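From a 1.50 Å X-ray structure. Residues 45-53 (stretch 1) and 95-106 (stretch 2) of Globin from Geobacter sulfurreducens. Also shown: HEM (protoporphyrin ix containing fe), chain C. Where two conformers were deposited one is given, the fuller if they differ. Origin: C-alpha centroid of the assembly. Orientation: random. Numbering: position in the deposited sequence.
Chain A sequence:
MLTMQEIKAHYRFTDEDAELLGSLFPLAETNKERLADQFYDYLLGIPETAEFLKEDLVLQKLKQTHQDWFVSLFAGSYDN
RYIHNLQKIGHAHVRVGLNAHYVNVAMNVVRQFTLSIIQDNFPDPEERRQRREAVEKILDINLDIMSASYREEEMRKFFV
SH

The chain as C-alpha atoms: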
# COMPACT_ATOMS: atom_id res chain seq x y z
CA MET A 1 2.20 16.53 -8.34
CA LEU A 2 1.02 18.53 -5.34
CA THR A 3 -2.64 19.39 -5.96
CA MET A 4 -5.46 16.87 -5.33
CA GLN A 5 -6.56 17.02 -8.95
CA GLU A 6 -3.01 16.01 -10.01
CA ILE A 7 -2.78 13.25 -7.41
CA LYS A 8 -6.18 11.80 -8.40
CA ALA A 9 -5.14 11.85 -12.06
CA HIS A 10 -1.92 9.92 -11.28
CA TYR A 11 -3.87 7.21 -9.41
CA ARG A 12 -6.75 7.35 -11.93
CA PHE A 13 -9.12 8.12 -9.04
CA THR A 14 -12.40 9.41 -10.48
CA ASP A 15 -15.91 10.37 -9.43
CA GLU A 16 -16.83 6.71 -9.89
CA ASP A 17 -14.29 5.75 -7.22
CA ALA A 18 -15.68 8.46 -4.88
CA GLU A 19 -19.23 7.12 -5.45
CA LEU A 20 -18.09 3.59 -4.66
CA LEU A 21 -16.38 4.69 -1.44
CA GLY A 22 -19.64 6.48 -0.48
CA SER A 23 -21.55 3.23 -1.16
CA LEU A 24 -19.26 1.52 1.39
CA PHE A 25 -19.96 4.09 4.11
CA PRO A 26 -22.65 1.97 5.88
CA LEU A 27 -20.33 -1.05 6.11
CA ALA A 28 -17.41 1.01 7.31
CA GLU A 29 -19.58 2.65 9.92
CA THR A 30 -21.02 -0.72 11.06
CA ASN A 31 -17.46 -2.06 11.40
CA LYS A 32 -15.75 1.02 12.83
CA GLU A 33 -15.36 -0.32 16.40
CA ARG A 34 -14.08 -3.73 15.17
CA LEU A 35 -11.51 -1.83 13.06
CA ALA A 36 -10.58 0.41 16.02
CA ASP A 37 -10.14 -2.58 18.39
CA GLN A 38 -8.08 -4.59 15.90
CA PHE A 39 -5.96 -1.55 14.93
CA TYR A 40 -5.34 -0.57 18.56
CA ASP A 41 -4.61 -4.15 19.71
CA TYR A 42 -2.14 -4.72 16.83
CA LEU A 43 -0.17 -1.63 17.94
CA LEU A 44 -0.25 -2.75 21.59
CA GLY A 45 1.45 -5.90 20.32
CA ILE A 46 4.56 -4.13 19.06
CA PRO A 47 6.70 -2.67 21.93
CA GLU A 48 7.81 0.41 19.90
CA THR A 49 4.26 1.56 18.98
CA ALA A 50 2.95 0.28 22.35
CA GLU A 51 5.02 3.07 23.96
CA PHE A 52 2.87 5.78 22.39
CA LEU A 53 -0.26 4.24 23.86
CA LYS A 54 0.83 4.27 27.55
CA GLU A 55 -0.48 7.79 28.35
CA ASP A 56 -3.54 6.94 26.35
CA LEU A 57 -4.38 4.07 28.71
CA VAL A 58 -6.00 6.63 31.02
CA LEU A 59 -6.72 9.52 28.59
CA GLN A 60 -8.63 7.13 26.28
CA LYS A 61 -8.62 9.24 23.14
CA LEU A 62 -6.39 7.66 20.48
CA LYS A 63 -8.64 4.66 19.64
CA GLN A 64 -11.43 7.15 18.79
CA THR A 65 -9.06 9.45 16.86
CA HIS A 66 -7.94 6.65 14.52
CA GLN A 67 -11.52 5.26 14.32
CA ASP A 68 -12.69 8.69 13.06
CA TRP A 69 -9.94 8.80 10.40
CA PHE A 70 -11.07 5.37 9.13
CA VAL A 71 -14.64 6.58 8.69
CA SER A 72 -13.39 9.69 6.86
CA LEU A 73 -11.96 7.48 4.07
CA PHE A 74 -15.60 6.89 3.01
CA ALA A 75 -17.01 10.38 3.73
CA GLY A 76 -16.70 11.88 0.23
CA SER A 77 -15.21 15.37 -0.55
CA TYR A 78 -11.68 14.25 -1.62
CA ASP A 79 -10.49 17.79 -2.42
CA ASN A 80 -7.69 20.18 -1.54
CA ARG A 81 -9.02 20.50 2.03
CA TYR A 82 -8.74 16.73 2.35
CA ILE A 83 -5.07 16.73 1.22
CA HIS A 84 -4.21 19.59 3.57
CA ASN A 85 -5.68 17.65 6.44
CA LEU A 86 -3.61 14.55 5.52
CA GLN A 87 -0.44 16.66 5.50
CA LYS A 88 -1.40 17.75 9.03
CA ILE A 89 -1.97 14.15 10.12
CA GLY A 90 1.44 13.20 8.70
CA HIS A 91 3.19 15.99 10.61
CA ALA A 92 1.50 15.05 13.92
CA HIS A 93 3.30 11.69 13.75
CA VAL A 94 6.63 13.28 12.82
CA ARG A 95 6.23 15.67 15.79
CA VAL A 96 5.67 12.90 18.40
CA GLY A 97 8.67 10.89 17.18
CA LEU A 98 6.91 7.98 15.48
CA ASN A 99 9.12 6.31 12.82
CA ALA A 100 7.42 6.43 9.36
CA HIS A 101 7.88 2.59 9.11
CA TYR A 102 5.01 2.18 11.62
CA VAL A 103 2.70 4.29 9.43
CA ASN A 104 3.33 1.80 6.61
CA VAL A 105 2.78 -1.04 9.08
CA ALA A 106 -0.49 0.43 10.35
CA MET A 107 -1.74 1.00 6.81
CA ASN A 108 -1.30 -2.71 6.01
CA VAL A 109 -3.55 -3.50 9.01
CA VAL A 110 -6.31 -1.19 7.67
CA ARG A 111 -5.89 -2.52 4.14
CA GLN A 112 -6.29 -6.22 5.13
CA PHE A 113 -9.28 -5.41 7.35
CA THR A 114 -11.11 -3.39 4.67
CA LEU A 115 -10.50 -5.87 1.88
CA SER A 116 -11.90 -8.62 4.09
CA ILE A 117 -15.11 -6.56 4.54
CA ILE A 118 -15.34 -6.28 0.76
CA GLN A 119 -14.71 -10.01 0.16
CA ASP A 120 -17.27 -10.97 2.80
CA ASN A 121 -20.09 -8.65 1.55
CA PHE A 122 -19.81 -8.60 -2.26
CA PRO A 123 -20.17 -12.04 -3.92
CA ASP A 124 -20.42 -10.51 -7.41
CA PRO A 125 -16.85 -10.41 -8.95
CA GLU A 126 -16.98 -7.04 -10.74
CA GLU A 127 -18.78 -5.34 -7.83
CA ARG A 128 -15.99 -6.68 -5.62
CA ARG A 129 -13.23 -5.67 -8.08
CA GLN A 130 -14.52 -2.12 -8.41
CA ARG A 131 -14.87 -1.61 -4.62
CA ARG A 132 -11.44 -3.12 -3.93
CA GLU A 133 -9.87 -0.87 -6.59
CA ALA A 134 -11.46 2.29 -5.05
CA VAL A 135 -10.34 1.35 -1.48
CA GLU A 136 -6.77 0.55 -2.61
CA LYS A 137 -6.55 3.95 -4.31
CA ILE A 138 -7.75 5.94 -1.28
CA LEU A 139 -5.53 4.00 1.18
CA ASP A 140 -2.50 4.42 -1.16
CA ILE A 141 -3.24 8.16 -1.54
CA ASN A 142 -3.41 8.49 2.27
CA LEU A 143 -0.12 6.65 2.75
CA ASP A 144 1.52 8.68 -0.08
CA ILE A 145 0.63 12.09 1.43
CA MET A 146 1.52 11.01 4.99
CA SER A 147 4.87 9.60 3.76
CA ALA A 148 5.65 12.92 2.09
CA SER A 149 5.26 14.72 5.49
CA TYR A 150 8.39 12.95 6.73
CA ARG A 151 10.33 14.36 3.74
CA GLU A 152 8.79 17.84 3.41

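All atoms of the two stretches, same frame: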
# COMPACT_ATOMS: atom_id res chain seq x y z
N GLY A 45 0.66 -4.68 20.49
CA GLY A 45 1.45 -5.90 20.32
C GLY A 45 2.87 -5.69 19.86
O GLY A 45 3.66 -6.63 19.86
N ILE A 46 3.21 -4.48 19.44
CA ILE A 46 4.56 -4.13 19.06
C ILE A 46 5.11 -3.16 20.12
O ILE A 46 4.61 -2.05 20.25
CB ILE A 46 4.64 -3.41 17.66
CG1 ILE A 46 4.11 -4.31 16.52
CG2 ILE A 46 6.06 -2.98 17.35
CD1 ILE A 46 3.86 -3.58 15.21
N PRO A 47 6.15 -3.57 20.88
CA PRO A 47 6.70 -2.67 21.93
C PRO A 47 6.95 -1.20 21.52
O PRO A 47 6.59 -0.28 22.25
CB PRO A 47 8.02 -3.37 22.34
CG PRO A 47 7.76 -4.83 22.06
CD PRO A 47 6.86 -4.87 20.84
N GLU A 48 7.53 -0.96 20.36
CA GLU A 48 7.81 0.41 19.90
C GLU A 48 6.57 1.34 19.70
O GLU A 48 6.56 2.53 20.06
CB GLU A 48 8.66 0.37 18.65
CG GLU A 48 10.07 -0.21 18.84
CD GLU A 48 10.16 -1.73 18.67
OE1 GLU A 48 9.14 -2.46 18.82
OE2 GLU A 48 11.28 -2.23 18.41
N THR A 49 5.51 0.81 19.09
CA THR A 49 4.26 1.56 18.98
C THR A 49 3.50 1.51 20.32
O THR A 49 2.80 2.46 20.64
CB THR A 49 3.38 1.04 17.85
OG1 THR A 49 3.28 -0.40 17.93
CG2 THR A 49 3.98 1.43 16.52
N ALA A 50 3.64 0.42 21.08
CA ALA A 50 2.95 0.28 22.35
C ALA A 50 3.33 1.42 23.30
O ALA A 50 2.52 1.86 24.13
CB ALA A 50 3.21 -1.09 22.99
N GLU A 51 4.57 1.91 23.19
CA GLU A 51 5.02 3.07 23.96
C GLU A 51 4.08 4.25 23.85
O GLU A 51 3.72 4.86 24.85
CB GLU A 51 6.43 3.52 23.57
CG GLU A 51 7.55 2.64 24.05
CD GLU A 51 7.54 2.44 25.58
OE1 GLU A 51 7.56 3.42 26.37
OE2 GLU A 51 7.51 1.26 25.99
N PHE A 52 3.65 4.57 22.64
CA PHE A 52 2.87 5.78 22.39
C PHE A 52 1.49 5.68 22.94
O PHE A 52 0.79 6.68 22.96
CB PHE A 52 2.75 6.07 20.87
CG PHE A 52 4.04 6.49 20.24
CD1 PHE A 52 4.39 7.85 20.19
CD2 PHE A 52 4.93 5.54 19.77
CE1 PHE A 52 5.61 8.24 19.63
CE2 PHE A 52 6.17 5.93 19.20
CZ PHE A 52 6.51 7.29 19.16
N LEU A 53 1.09 4.48 23.35
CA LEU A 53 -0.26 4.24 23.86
C LEU A 53 -0.34 4.14 25.39
O LEU A 53 -1.43 3.85 25.92
CB LEU A 53 -0.84 2.99 23.23
CG LEU A 53 -0.95 3.10 21.69
CD1 LEU A 53 -1.54 1.82 21.20
CD2 LEU A 53 -1.80 4.31 21.27
N ARG A 95 6.06 14.89 14.56
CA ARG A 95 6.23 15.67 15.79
C ARG A 95 6.37 14.82 17.07
O ARG A 95 7.17 15.15 17.96
CB ARG A 95 5.05 16.65 15.89
CG ARG A 95 4.80 17.32 17.23
CD ARG A 95 3.39 17.92 17.24
NE ARG A 95 3.08 18.56 15.95
CZ ARG A 95 1.89 18.54 15.36
NH1 ARG A 95 0.86 17.92 15.91
NH2 ARG A 95 1.75 19.16 14.19
N VAL A 96 5.59 13.75 17.19
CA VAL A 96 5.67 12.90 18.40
C VAL A 96 6.80 11.84 18.39
O VAL A 96 7.01 11.14 19.38
CB VAL A 96 4.33 12.21 18.75
CG1 VAL A 96 3.26 13.25 18.96
CG2 VAL A 96 3.94 11.16 17.67
N GLY A 97 7.50 11.74 17.25
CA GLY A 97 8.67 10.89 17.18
C GLY A 97 8.39 9.48 16.69
O GLY A 97 9.21 8.58 16.86
N LEU A 98 7.23 9.29 16.06
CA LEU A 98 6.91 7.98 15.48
C LEU A 98 7.69 7.74 14.15
O LEU A 98 7.65 8.57 13.22
CB LEU A 98 5.40 7.91 15.23
CG LEU A 98 4.89 6.56 14.71
CD1 LEU A 98 5.05 5.46 15.76
CD2 LEU A 98 3.44 6.71 14.23
N ASN A 99 8.40 6.62 14.07
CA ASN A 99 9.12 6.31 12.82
C ASN A 99 8.08 6.04 11.71
O ASN A 99 7.09 5.34 11.93
CB ASN A 99 10.07 5.11 12.99
CG ASN A 99 11.02 4.92 11.79
OD1 ASN A 99 10.62 4.55 10.69
ND2 ASN A 99 12.30 5.17 12.03
N ALA A 100 8.33 6.58 10.52
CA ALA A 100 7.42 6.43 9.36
C ALA A 100 7.13 4.94 9.08
O ALA A 100 6.04 4.59 8.58
CB ALA A 100 8.02 7.06 8.12
N HIS A 101 8.10 4.05 9.31
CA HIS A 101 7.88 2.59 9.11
C HIS A 101 6.57 2.12 9.74
O HIS A 101 5.87 1.28 9.17
CB HIS A 101 9.07 1.80 9.69
CG HIS A 101 8.80 0.35 10.01
ND1 HIS A 101 8.48 -0.63 9.07
CD2 HIS A 101 8.85 -0.29 11.21
CE1 HIS A 101 8.35 -1.80 9.69
NE2 HIS A 101 8.55 -1.61 10.99
N TYR A 102 6.22 2.65 10.92
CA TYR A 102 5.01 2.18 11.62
C TYR A 102 3.74 2.70 10.98
O TYR A 102 2.68 2.05 11.10
CB TYR A 102 5.08 2.50 13.12
CG TYR A 102 6.24 1.77 13.76
CD1 TYR A 102 6.21 0.36 13.89
CD2 TYR A 102 7.40 2.45 14.15
CE1 TYR A 102 7.28 -0.34 14.44
CE2 TYR A 102 8.50 1.75 14.70
CZ TYR A 102 8.43 0.36 14.83
OH TYR A 102 9.51 -0.37 15.37
N VAL A 103 3.83 3.82 10.24
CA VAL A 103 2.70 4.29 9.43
C VAL A 103 2.44 3.28 8.30
O VAL A 103 1.28 2.88 8.05
CB VAL A 103 2.90 5.76 8.89
CG1 VAL A 103 1.77 6.18 7.94
CG2 VAL A 103 2.96 6.75 10.07
N ASN A 104 3.51 2.87 7.62
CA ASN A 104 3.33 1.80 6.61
C ASN A 104 2.75 0.52 7.21
O ASN A 104 1.85 -0.13 6.61
CB ASN A 104 4.64 1.51 5.87
CG ASN A 104 5.11 2.68 4.97
OD1 ASN A 104 5.01 2.63 3.70
ND2 ASN A 104 5.70 3.67 5.59
N VAL A 105 3.26 0.14 8.38
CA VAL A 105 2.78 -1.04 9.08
C VAL A 105 1.29 -0.93 9.40
O VAL A 105 0.52 -1.86 9.15
CB VAL A 105 3.56 -1.28 10.39
CG1 VAL A 105 2.87 -2.36 11.22
CG2 VAL A 105 5.00 -1.67 10.08
N ALA A 106 0.89 0.21 9.96
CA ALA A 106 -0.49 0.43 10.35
C ALA A 106 -1.42 0.39 9.14
O ALA A 106 -2.56 -0.07 9.23
CB ALA A 106 -0.63 1.76 11.09
CHA HEM C . -2.57 11.17 15.76
CHB HEM C . -4.16 8.88 11.83
CHC HEM C . -0.73 5.53 12.52
CHD HEM C . -0.13 7.16 17.03
C1A HEM C . -3.30 10.86 14.63
C2A HEM C . -4.36 11.66 14.05
C3A HEM C . -4.82 11.02 12.97
C4A HEM C . -4.04 9.80 12.84
CMA HEM C . -5.94 11.44 12.00
CAA HEM C . -4.84 13.04 14.60
CBA HEM C . -3.76 14.02 14.12
CGA HEM C . -4.16 15.48 14.17
O1A HEM C . -5.02 15.92 13.36
O2A HEM C . -3.59 16.21 15.02
C1B HEM C . -3.27 7.84 11.60
C2B HEM C . -3.18 7.03 10.39
C3B HEM C . -2.23 6.10 10.58
C4B HEM C . -1.72 6.27 11.93
CMB HEM C . -4.06 7.29 9.15
CAB HEM C . -1.77 5.00 9.63
CBB HEM C . -2.64 4.29 8.88
C1C HEM C . -0.33 5.62 13.83
C2C HEM C . 0.51 4.68 14.54
C3C HEM C . 0.65 5.11 15.79
C4C HEM C . -0.08 6.36 15.91
CMC HEM C . 1.12 3.41 13.96
CAC HEM C . 1.47 4.42 16.90
CBC HEM C . 0.98 4.11 18.10
C1D HEM C . -0.61 8.44 17.06
C2D HEM C . -0.37 9.41 18.13
C3D HEM C . -1.12 10.67 17.74
C4D HEM C . -1.77 10.33 16.48
CMD HEM C . 0.50 9.20 19.37
CAD HEM C . -1.23 12.01 18.52
CBD HEM C . 0.00 12.87 18.37
CGD HEM C . -0.06 13.95 19.43
O1D HEM C . -0.08 13.64 20.65
O2D HEM C . -0.08 15.14 19.04
NA HEM C . -3.12 9.71 13.88
NB HEM C . -2.37 7.36 12.50
NC HEM C . -0.69 6.65 14.69
ND HEM C . -1.43 9.03 16.12
FE HEM C . -1.91 8.17 14.30

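The contact between residues 45-53 and 95-106 is built from side-chain packing: no hydrogen bond passes from one stretch to the other, and together they bury 358 Å² of surface. The closest CA pair is T49 CA with Y102 CA, 7.4 Å apart, and the two aromatic residues F52 and Y102 account for the largest covered areas, 82 and 81 Å².

Apolar packing falls into two groups. Around Y102, whose CA-to-CB bond points toward the first stretch, I46 CG2 lies 4.1 Å from Y102 CE1 and T49 CG2 lies 3.6 Å from Y102 CG. Both methyl groups approach the ring obliquely, at distances that fit van der Waals packing. I46 extends the patch along the helix: its CD1 is 4.3 Å from V105 CG1, one turn beyond Y102. Around F52, the CE2 atom comes within 3.6 Å of L98 CD1, and CE1 stands 3.9 Å from V96 CG2. L98 CD1 also reaches T49 CG2 at 4.2 Å, which links the two groups.

Polar atoms meet carbon at close range. F52 CE1 is 3.2 Å from V96 O, and F52 CZ is 3.8 Å from G97 O; both carbonyl oxygens lie near the ring plane, at its edge, where the slightly positive ring hydrogens favour such an approach. At Y102, the hydroxyl OH is 3.5 Å from E48 CB, a contact with the aliphatic part of the glutamate.

Bonds within each stretch hold these surfaces in shape. In the first, A50 N donates to I46 O (2.8 Å), closing the turn that follows the N-cap residue I46. In the second, the helix that enters the stretch at R95 is closed by a Schellman motif at G97, whose phi of 93° would jam a CB against the preceding carbonyl oxygen. The next helix is capped by N99, whose OD1 accepts from H101 N at 2.9 Å with an N-H...acceptor angle of 161°. A106 N to Y102 O, at 2.8 Å, continues the helical pattern through the contact.

The heme adjoins both stretches. V96 CG1 is 3.3 Å from HEM CBD and L98 CD2 is 3.6 Å from HEM C2C, while T49 O is 3.5 Å and F52 CB 3.8 Å from HEM CBC. V96, L98, T49 and F52 therefore touch the cofactor as well as the opposing stretch, making the interface continuous with the heme pocket expected of a globin.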